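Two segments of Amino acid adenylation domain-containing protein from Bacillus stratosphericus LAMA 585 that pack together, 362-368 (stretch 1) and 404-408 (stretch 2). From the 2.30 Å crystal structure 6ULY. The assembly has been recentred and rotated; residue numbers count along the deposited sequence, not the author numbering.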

# COMPACT_ATOMS: atom_id res chain seq x y z
N SER A 362 3.10 -26.31 -16.47
CA SER A 362 2.46 -25.52 -17.52
C SER A 362 1.79 -24.26 -16.99
O SER A 362 1.12 -23.56 -17.76
CB SER A 362 1.42 -26.38 -18.25
OG SER A 362 0.39 -26.80 -17.37
N LEU A 363 1.97 -23.93 -15.71
CA LEU A 363 1.28 -22.77 -15.15
C LEU A 363 1.70 -21.48 -15.84
O LEU A 363 0.89 -20.55 -15.94
CB LEU A 363 1.55 -22.69 -13.65
CG LEU A 363 0.84 -23.74 -12.80
CD1 LEU A 363 1.26 -23.65 -11.35
CD2 LEU A 363 -0.67 -23.60 -12.94
N THR A 364 2.94 -21.40 -16.32
CA THR A 364 3.44 -20.20 -16.97
C THR A 364 3.20 -20.18 -18.48
O THR A 364 3.60 -19.22 -19.14
CB THR A 364 4.94 -20.05 -16.71
OG1 THR A 364 5.63 -21.23 -17.15
CG2 THR A 364 5.21 -19.84 -15.23
N GLU A 365 2.56 -21.21 -19.02
CA GLU A 365 2.32 -21.30 -20.46
C GLU A 365 0.86 -21.68 -20.69
O GLU A 365 -0.01 -21.48 -19.84
CB GLU A 365 3.28 -22.33 -21.09
CG GLU A 365 4.75 -22.11 -20.77
CD GLU A 365 5.63 -23.21 -21.32
OE1 GLU A 365 5.14 -24.35 -21.47
OE2 GLU A 365 6.82 -22.95 -21.61
N GLN A 366 0.58 -22.23 -21.86
CA GLN A 366 -0.72 -22.83 -22.10
C GLN A 366 -0.93 -23.96 -21.10
O GLN A 366 -0.14 -24.90 -21.03
CB GLN A 366 -0.81 -23.36 -23.53
CG GLN A 366 -2.15 -23.98 -23.88
CD GLN A 366 -2.22 -24.43 -25.32
OE1 GLN A 366 -2.53 -25.59 -25.61
NE2 GLN A 366 -1.94 -23.52 -26.25
N LEU A 367 -1.99 -23.85 -20.30
CA LEU A 367 -2.25 -24.84 -19.26
C LEU A 367 -2.49 -26.21 -19.88
O LEU A 367 -3.26 -26.35 -20.83
CB LEU A 367 -3.45 -24.42 -18.41
CG LEU A 367 -3.26 -23.13 -17.61
CD1 LEU A 367 -4.58 -22.67 -17.03
CD2 LEU A 367 -2.23 -23.34 -16.51
N ARG A 368 -1.82 -27.22 -19.33
CA ARG A 368 -1.91 -28.58 -19.84
C ARG A 368 -2.70 -29.44 -18.86
O ARG A 368 -2.22 -29.70 -17.75
CB ARG A 368 -0.51 -29.16 -20.06
CG ARG A 368 0.21 -28.56 -21.27
CD ARG A 368 1.71 -28.83 -21.25
NE ARG A 368 2.37 -28.31 -22.45
CZ ARG A 368 3.68 -28.26 -22.62
NH1 ARG A 368 4.50 -28.70 -21.68
NH2 ARG A 368 4.18 -27.77 -23.75
N GLU A 404 -7.47 -18.34 -24.19
CA GLU A 404 -7.99 -19.14 -23.10
C GLU A 404 -6.91 -20.11 -22.61
O GLU A 404 -5.95 -20.42 -23.32
CB GLU A 404 -9.25 -19.89 -23.52
CG GLU A 404 -10.47 -19.01 -23.72
CD GLU A 404 -11.78 -19.76 -23.53
OE1 GLU A 404 -11.77 -21.01 -23.64
OE2 GLU A 404 -12.82 -19.12 -23.27
N ASP A 405 -7.08 -20.56 -21.37
CA ASP A 405 -6.13 -21.49 -20.74
C ASP A 405 -4.74 -20.87 -20.59
O ASP A 405 -3.72 -21.57 -20.67
CB ASP A 405 -6.05 -22.81 -21.51
CG ASP A 405 -7.37 -23.57 -21.51
OD1 ASP A 405 -8.02 -23.63 -20.45
OD2 ASP A 405 -7.75 -24.10 -22.58
N HIS A 406 -4.69 -19.56 -20.37
CA HIS A 406 -3.45 -18.84 -20.11
C HIS A 406 -3.66 -17.96 -18.89
O HIS A 406 -4.54 -17.10 -18.89
CB HIS A 406 -3.03 -17.98 -21.31
CG HIS A 406 -2.32 -18.73 -22.39
ND1 HIS A 406 -0.96 -18.66 -22.58
CD2 HIS A 406 -2.79 -19.56 -23.35
CE1 HIS A 406 -0.62 -19.42 -23.61
NE2 HIS A 406 -1.71 -19.98 -24.09
N ILE A 407 -2.85 -18.18 -17.85
CA ILE A 407 -2.97 -17.38 -16.64
C ILE A 407 -2.51 -15.96 -16.91
O ILE A 407 -1.39 -15.73 -17.38
CB ILE A 407 -2.17 -18.01 -15.49
CG1 ILE A 407 -2.81 -19.34 -15.07
CG2 ILE A 407 -2.09 -17.04 -14.31
CD1 ILE A 407 -2.04 -20.10 -14.00
N GLY A 408 -3.37 -14.99 -16.61
CA GLY A 408 -3.04 -13.59 -16.77
C GLY A 408 -3.82 -12.71 -15.82
O GLY A 408 -4.40 -13.20 -14.85

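What holds the two backbones together at the start of stretch 2? Glu404 takes no real part, and the contact begins with Asp405, whose carbonyl receives the one hydrogen bond between the stretches: Leu367 N donates to Asp405 O at 2.9 Å, with an N-H...acceptor angle of 177°. The near-linear angle places the amide hydrogen almost on the line between Leu367 N and Asp405 O. The chains run close here, with Leu367 CA 5.3 Å from Asp405 CA and Gln366 CA 5.2 Å from His406 CA. Asp405 O also lies 3.6 Å from Gln366 CA, where the angle at hydrogen is 143°. This is a CA-H...O contact, helped by the slight polarity that the flanking peptide groups give to the CA-H bond. One carbonyl thus faces two successive residues of stretch 1, both of them in loop.

Does the side chain of Asp405 share in this bonding? Its CA-to-CB bond points toward stretch 1, as that of Leu367 points toward stretch 2, and Asp405 CB and Leu367 CB approach to 4.4 Å. That is a loose packing contact. The carboxylate makes no hydrogen bond to stretch 1; its OD1 is bonded elsewhere in the structure.

How does His406 reach stretch 1 when its CA-to-CB bond points away? With chi1 at -81° and chi2 at -104°, the imidazole comes back beside the chain, so that the end of the side chain lies nearer than its root. Gln366 CA sits over one face of the His406 ring, 3.9 Å from the centroid of that ring and 22° off the ring normal, a CH-pi contact in which a weakly polarised C-H meets the pi cloud. Glu365 O lies over the same face. On the same side of the ring, Gln366 CB is 3.5 Å from His406 NE2 and Gln366 N is 3.5 Å from His406 CE1. These are packing distances, and the extended Gln366 side chain, with chi1 and chi2 both t, makes no hydrogen bond to the ring.

What does Ile407 add before the chain moves out of contact at Gly408? Its CA-to-CB bond points toward stretch 1, and its side chain extends to CD1 with chi1 m and chi2 t. That methyl meets two leucines: Ile407 CD1 is 3.9 Å from Leu363 CD2 and 4.1 Å from Leu367 CD2. Such apolar contacts gain from dispersion and from the exclusion of water. Ile407 CD1 also lies 3.5 Å from Leu363 O.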